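Local structure of inorganic pyrophosphatase (Coxiella burnetii, 3TR4) at residues N18-I23 / G84-V89; L92-M97 / E161-E166. The protein probably catalyses the magnesium-dependent hydrolysis of inorganic pyrophosphate to two phosphate ions, working as a homohexamer. All blocks are in the same frame, centred on the assembly; numbering follows the deposited sequence.

Contact 1 (N18-I23 / G84-V89); sequences NVIIEI and GVLMRV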
loop_
_atom_site.group_PDB
_atom_site.type_symbol
_atom_site.label_atom_id
_atom_site.label_comp_id
_atom_site.label_asym_id
_atom_site.label_seq_id
_atom_site.Cartn_x
_atom_site.Cartn_y
_atom_site.Cartn_z
ATOM N N ASN B 18 20.202 -9.471 -19.375
ATOM C CA ASN B 18 19.284 -9.905 -18.329
ATOM C C ASN B 18 19.592 -9.294 -16.972
ATOM O O ASN B 18 20.752 -9.123 -16.598
ATOM C CB ASN B 18 19.288 -11.430 -18.224
ATOM C CG ASN B 18 18.694 -12.097 -19.450
ATOM O OD1 ASN B 18 17.825 -11.532 -20.115
ATOM N ND2 ASN B 18 19.156 -13.305 -19.752
ATOM N N VAL B 19 18.541 -8.966 -16.234
ATOM C CA VAL B 19 18.696 -8.486 -14.871
ATOM C C VAL B 19 17.678 -9.174 -13.980
ATOM O O VAL B 19 16.497 -9.264 -14.320
ATOM C CB VAL B 19 18.513 -6.960 -14.780
ATOM C CG1 VAL B 19 18.409 -6.522 -13.329
ATOM C CG2 VAL B 19 19.672 -6.247 -15.474
ATOM N N ILE B 20 18.145 -9.686 -12.849
ATOM C CA ILE B 20 17.248 -10.208 -11.834
ATOM C C ILE B 20 17.074 -9.140 -10.764
ATOM O O ILE B 20 18.041 -8.709 -10.136
ATOM C CB ILE B 20 17.778 -11.511 -11.214
ATOM C CG1 ILE B 20 17.793 -12.625 -12.266
ATOM C CG2 ILE B 20 16.919 -11.913 -10.024
ATOM C CD1 ILE B 20 18.441 -13.918 -11.801
ATOM N N ILE B 21 15.839 -8.697 -10.577
ATOM C CA ILE B 21 15.558 -7.614 -9.647
ATOM C C ILE B 21 15.581 -8.123 -8.209
ATOM O O ILE B 21 15.022 -9.175 -7.908
ATOM C CB ILE B 21 14.205 -6.950 -9.955
ATOM C CG1 ILE B 21 14.247 -6.285 -11.335
ATOM C CG2 ILE B 21 13.858 -5.925 -8.886
ATOM C CD1 ILE B 21 15.257 -5.157 -11.445
ATOM N N GLU B 22 16.239 -7.372 -7.333
ATOM C CA GLU B 22 16.353 -7.755 -5.931
ATOM C C GLU B 22 15.627 -6.761 -5.029
ATOM O O GLU B 22 15.087 -7.135 -3.991
ATOM C CB GLU B 22 17.829 -7.887 -5.533
ATOM C CG GLU B 22 18.529 -9.093 -6.161
ATOM C CD GLU B 22 20.027 -9.120 -5.894
ATOM O OE1 GLU B 22 20.666 -8.047 -5.958
ATOM O OE2 GLU B 22 20.564 -10.214 -5.620
ATOM N N ILE B 23 15.608 -5.496 -5.443
ATOM C CA ILE B 23 14.970 -4.432 -4.673
ATOM C C ILE B 23 14.164 -3.532 -5.603
ATOM O O ILE B 23 14.707 -2.999 -6.567
ATOM C CB ILE B 23 16.022 -3.549 -3.976
ATOM C CG1 ILE B 23 17.002 -4.405 -3.172
ATOM C CG2 ILE B 23 15.346 -2.498 -3.103
ATOM C CD1 ILE B 23 18.170 -3.618 -2.630
ATOM N N GLY B 84 12.841 -10.662 -7.487
ATOM C CA GLY B 84 12.878 -12.046 -7.920
ATOM C C GLY B 84 12.528 -12.204 -9.385
ATOM O O GLY B 84 12.652 -13.289 -9.953
ATOM N N VAL B 85 12.094 -11.109 -9.999
ATOM C CA VAL B 85 11.676 -11.117 -11.393
ATOM C C VAL B 85 12.851 -10.819 -12.323
ATOM O O VAL B 85 13.714 -10.006 -12.003
ATOM C CB VAL B 85 10.546 -10.094 -11.626
ATOM C CG1 VAL B 85 10.265 -9.921 -13.110
ATOM C CG2 VAL B 85 9.290 -10.530 -10.884
ATOM N N LEU B 86 12.885 -11.492 -13.466
ATOM C CA LEU B 86 13.921 -11.251 -14.466
ATOM C C LEU B 86 13.377 -10.325 -15.549
ATOM O O LEU B 86 12.213 -10.421 -15.923
ATOM C CB LEU B 86 14.388 -12.573 -15.079
ATOM C CG LEU B 86 15.634 -12.542 -15.967
ATOM C CD1 LEU B 86 16.277 -13.917 -16.038
ATOM C CD2 LEU B 86 15.309 -12.023 -17.362
HETATM N N MSE B 87 14.216 -9.422 -16.041
HETATM C CA MSE B 87 13.805 -8.516 -17.105
HETATM C C MSE B 87 14.948 -8.216 -18.065
HETATM O O MSE B 87 16.122 -8.316 -17.705
HETATM C CB MSE B 87 13.225 -7.221 -16.526
HETATM C CG MSE B 87 14.187 -6.419 -15.670
HETATM SE SE MSE B 87 13.291 -4.894 -14.824
HETATM C CE MSE B 87 12.642 -3.999 -16.435
ATOM N N ARG B 88 14.592 -7.863 -19.296
ATOM C CA ARG B 88 15.577 -7.544 -20.314
ATOM C C ARG B 88 15.742 -6.034 -20.408
ATOM O O ARG B 88 14.765 -5.306 -20.593
ATOM C CB ARG B 88 15.148 -8.130 -21.661
ATOM C CG ARG B 88 15.106 -9.655 -21.667
ATOM C CD ARG B 88 14.528 -10.213 -22.960
ATOM N NE ARG B 88 15.207 -9.682 -24.137
ATOM C CZ ARG B 88 14.584 -9.088 -25.150
ATOM N NH1 ARG B 88 13.265 -8.956 -25.134
ATOM N NH2 ARG B 88 15.279 -8.629 -26.181
ATOM N N VAL B 89 16.981 -5.570 -20.278
ATOM C CA VAL B 89 17.257 -4.140 -20.211
ATOM C C VAL B 89 18.363 -3.718 -21.171
ATOM O O VAL B 89 19.047 -4.553 -21.763
ATOM C CB VAL B 89 17.650 -3.715 -18.769
ATOM C CG1 VAL B 89 16.559 -4.098 -17.786
ATOM C CG2 VAL B 89 18.970 -4.348 -18.368
#

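Contact 2 (L92-M97 / E161-E166); sequences LGIMKM and EAAKKE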
loop_
_atom_site.group_PDB
_atom_site.type_symbol
_atom_site.label_atom_id
_atom_site.label_comp_id
_atom_site.label_asym_id
_atom_site.label_seq_id
_atom_site.Cartn_x
_atom_site.Cartn_y
_atom_site.Cartn_z
ATOM N N LEU B 92 22.367 2.702 -20.286
ATOM C CA LEU B 92 22.482 4.107 -20.650
ATOM C C LEU B 92 23.849 4.629 -20.233
ATOM O O LEU B 92 24.402 5.539 -20.848
ATOM C CB LEU B 92 21.407 4.928 -19.945
ATOM C CG LEU B 92 19.952 4.634 -20.292
ATOM C CD1 LEU B 92 19.041 5.516 -19.456
ATOM C CD2 LEU B 92 19.702 4.851 -21.781
ATOM N N GLY B 93 24.385 4.053 -19.165
ATOM C CA GLY B 93 25.640 4.515 -18.615
ATOM C C GLY B 93 25.982 3.746 -17.360
ATOM O O GLY B 93 25.398 2.698 -17.083
ATOM N N ILE B 94 26.932 4.267 -16.597
ATOM C CA ILE B 94 27.371 3.588 -15.388
ATOM C C ILE B 94 27.701 4.592 -14.292
ATOM O O ILE B 94 28.275 5.648 -14.553
ATOM C CB ILE B 94 28.575 2.661 -15.678
ATOM C CG1 ILE B 94 29.036 1.946 -14.406
ATOM C CG2 ILE B 94 29.714 3.440 -16.330
ATOM C CD1 ILE B 94 30.060 0.857 -14.667
HETATM N N MSE B 95 27.308 4.269 -13.066
HETATM C CA MSE B 95 27.645 5.093 -11.920
HETATM C C MSE B 95 28.904 4.548 -11.258
HETATM O O MSE B 95 28.904 3.443 -10.721
HETATM C CB MSE B 95 26.486 5.104 -10.921
HETATM C CG MSE B 95 26.642 6.122 -9.807
HETATM SE SE MSE B 95 25.306 5.881 -8.416
HETATM C CE MSE B 95 26.023 4.245 -7.623
ATOM N N LYS B 96 29.979 5.326 -11.307
ATOM C CA LYS B 96 31.242 4.917 -10.715
ATOM C C LYS B 96 31.223 5.189 -9.217
ATOM O O LYS B 96 30.896 6.293 -8.785
ATOM C CB LYS B 96 32.400 5.669 -11.370
ATOM C CG LYS B 96 32.591 5.354 -12.846
ATOM C CD LYS B 96 33.126 3.945 -13.050
ATOM C CE LYS B 96 33.458 3.687 -14.514
ATOM N NZ LYS B 96 34.120 2.369 -14.719
HETATM N N MSE B 97 31.564 4.180 -8.424
HETATM C CA MSE B 97 31.571 4.348 -6.978
HETATM C C MSE B 97 32.468 3.321 -6.309
HETATM O O MSE B 97 32.776 2.279 -6.888
HETATM C CB MSE B 97 30.143 4.274 -6.411
HETATM C CG MSE B 97 29.775 2.954 -5.737
HETATM SE SE MSE B 97 27.997 2.968 -4.883
HETATM C CE MSE B 97 28.265 4.403 -3.595
ATOM N N GLU B 161 29.485 3.539 -23.385
ATOM C CA GLU B 161 30.695 2.810 -23.751
ATOM C C GLU B 161 31.431 2.294 -22.515
ATOM O O GLU B 161 31.946 1.177 -22.513
ATOM C CB GLU B 161 31.627 3.683 -24.597
ATOM C CG GLU B 161 32.960 3.023 -24.914
ATOM C CD GLU B 161 32.796 1.679 -25.600
ATOM O OE1 GLU B 161 31.885 1.548 -26.446
ATOM O OE2 GLU B 161 33.574 0.751 -25.286
ATOM N N ALA B 162 31.478 3.111 -21.467
ATOM C CA ALA B 162 32.078 2.685 -20.207
ATOM C C ALA B 162 31.282 1.533 -19.602
ATOM O O ALA B 162 31.859 0.581 -19.074
ATOM C CB ALA B 162 32.162 3.843 -19.228
ATOM N N ALA B 163 29.958 1.614 -19.686
ATOM C CA ALA B 163 29.108 0.561 -19.138
ATOM C C ALA B 163 29.374 -0.751 -19.865
ATOM O O ALA B 163 29.451 -1.817 -19.247
ATOM C CB ALA B 163 27.635 0.949 -19.243
ATOM N N LYS B 164 29.521 -0.656 -21.182
ATOM C CA LYS B 164 29.804 -1.812 -22.022
ATOM C C LYS B 164 31.112 -2.490 -21.624
ATOM O O LYS B 164 31.165 -3.710 -21.468
ATOM C CB LYS B 164 29.856 -1.387 -23.490
ATOM C CG LYS B 164 30.085 -2.519 -24.475
ATOM C CD LYS B 164 29.860 -2.029 -25.896
ATOM C CE LYS B 164 29.937 -3.166 -26.896
ATOM N NZ LYS B 164 29.417 -2.754 -28.227
ATOM N N LYS B 165 32.164 -1.693 -21.464
ATOM C CA LYS B 165 33.462 -2.213 -21.050
ATOM C C LYS B 165 33.340 -3.041 -19.778
ATOM O O LYS B 165 33.763 -4.195 -19.738
ATOM C CB LYS B 165 34.458 -1.075 -20.831
ATOM C CG LYS B 165 34.967 -0.437 -22.109
ATOM C CD LYS B 165 35.990 0.644 -21.799
ATOM C CE LYS B 165 37.113 0.101 -20.930
ATOM N NZ LYS B 165 38.104 1.155 -20.579
ATOM N N GLU B 166 32.755 -2.443 -18.743
ATOM C CA GLU B 166 32.597 -3.104 -17.456
ATOM C C GLU B 166 31.742 -4.359 -17.584
ATOM O O GLU B 166 32.032 -5.386 -16.968
ATOM C CB GLU B 166 31.977 -2.144 -16.439
ATOM C CG GLU B 166 31.780 -2.753 -15.060
ATOM C CD GLU B 166 33.096 -3.063 -14.369
ATOM O OE1 GLU B 166 34.090 -2.358 -14.644
ATOM O OE2 GLU B 166 33.135 -4.015 -13.558
HETATM O O HOH W 1 34.317 1.020 -17.792
HETATM O O HOH W 2 33.254 0.230 -13.351
#

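Contact 1 (N18-I23 / G84-V89)
Val-19 and Met-87, a selenomethionine here, form an antiparallel hydrogen-bonded pair in which each backbone N-H serves the other's carbonyl: Val-19 N reaches Met-87 O at 2.9 Å, and Met-87 N returns the bond to Val-19 O. Non-hydrogen-bonded pairs, Asn-18/Arg-88 and Ile-20/Leu-86, flank it in a strongly twisted pairing (axes 135° apart) within the mixed sheet of the pyrophosphatase fold. Further along, Ile-21 N donates to Val-85 O in an almost straight bond (176°), and Gly-84 N gives Ile-21 O the shortest of the four, 2.7 Å. Gly-84 has a positive phi, where a CB would collide with the carbonyl oxygen of the residue before; glycine suits this place because it has none. Other backbone bonds join Ile-20 to Phe-59, Asn-18 to Ala-10, Arg-88 to Val-112, and Leu-86 to a second subunit. Met-87 CG sits between its backbone N and carbonyl carbon (chi1 61°), and SE lies 3.9 Å from both CG1 and CD1 of Ile-21, while Val-19 CG2 meets Val-89 CG2 at 3.5 Å. On the opposite face Asn-18 rests OD1 against Leu-86 CD2 and gives ND2 to Ser-9 O, and Arg-88 forms a salt bridge with Asp-16. Strand 56-59 pairs with the far edge of 16-23, strand 72-75 packs valines against Val-19, Met-87 and Val-89, and Phe-40 and Thr-42 of the second subunit pack on Ile-20 and Leu-86.

Contact 2 (L92-M97 / E161-E166)
Lys-96 NZ is bridged to the helix by two waters, one bond from NZ being good and the other weak. The nearer water accepts from NZ at 2.7 Å and passes a weak bond on to Glu-166 OE1; the other takes only a weak, long bond from NZ but donates firmly to Ala-162 O, 2.8 Å away. Ammonium and carboxylate are thus only loosely linked, with Lys-96 NZ and Glu-166 OE1 4.7 Å apart, and their opposite charges probably favour each other across that gap. A long lysine suits this place because its tip can come nearer the helix than its CB does. The apolar part of the contact rests on Ile-94, whose CB points toward the helix. Its two branches divide the work: CG2 touches Ala-162 CB at 3.8 Å, whereas CG1 lies anti to the backbone N (chi1 -180°) and leads on to CD1, which meets CB and CG of Glu-166, both at 4.0 Å. The aliphatic part of the glutamate therefore lines the apolar contact, while its OE2 has a long, weak ion pair with Arg-173; the Ile-94 and Glu-166 side chains cross at about a right angle. Small residues let the helix come close: Ala-163 CB sits 3.6 Å from Gly-93 O and also packs on Ile-94 CB, with the segment axes 6.3 Å apart at 71°. Leu-92 and Gly-93 together are set opposite the single residue Leu-108, a classic beta bulge. This is plain helix-on-sheet packing, without a direct hydrogen bond between the segments: C-terminal helix 160-175 lies across strand 86-99, which pairs with strands 106-111 and 152-159, while helix 130-142 packs against Met-95 and Met-97, both selenomethionines.

How the contacts relate
Strand 86-99 is common to both contacts, whose centres lie 18 Å apart. They come in series along the chain: contact 1 closes at Val-89 just before contact 2 opens at Leu-92. In contact 1 the start of this long strand is joined to strand 16-23 within the mixed sheet; in contact 2 its later part receives helix 160-175 near the end of the chain. One strand thus ties N-terminal and C-terminal parts of the pyrophosphatase fold together. Neither contact supplies a ligand to the manganese ion, which is bound by Asp-67, Asp-72 and Asp-104 and lies about 12 Å from the Val-19 side chain and about 10 Å from that of Glu-166.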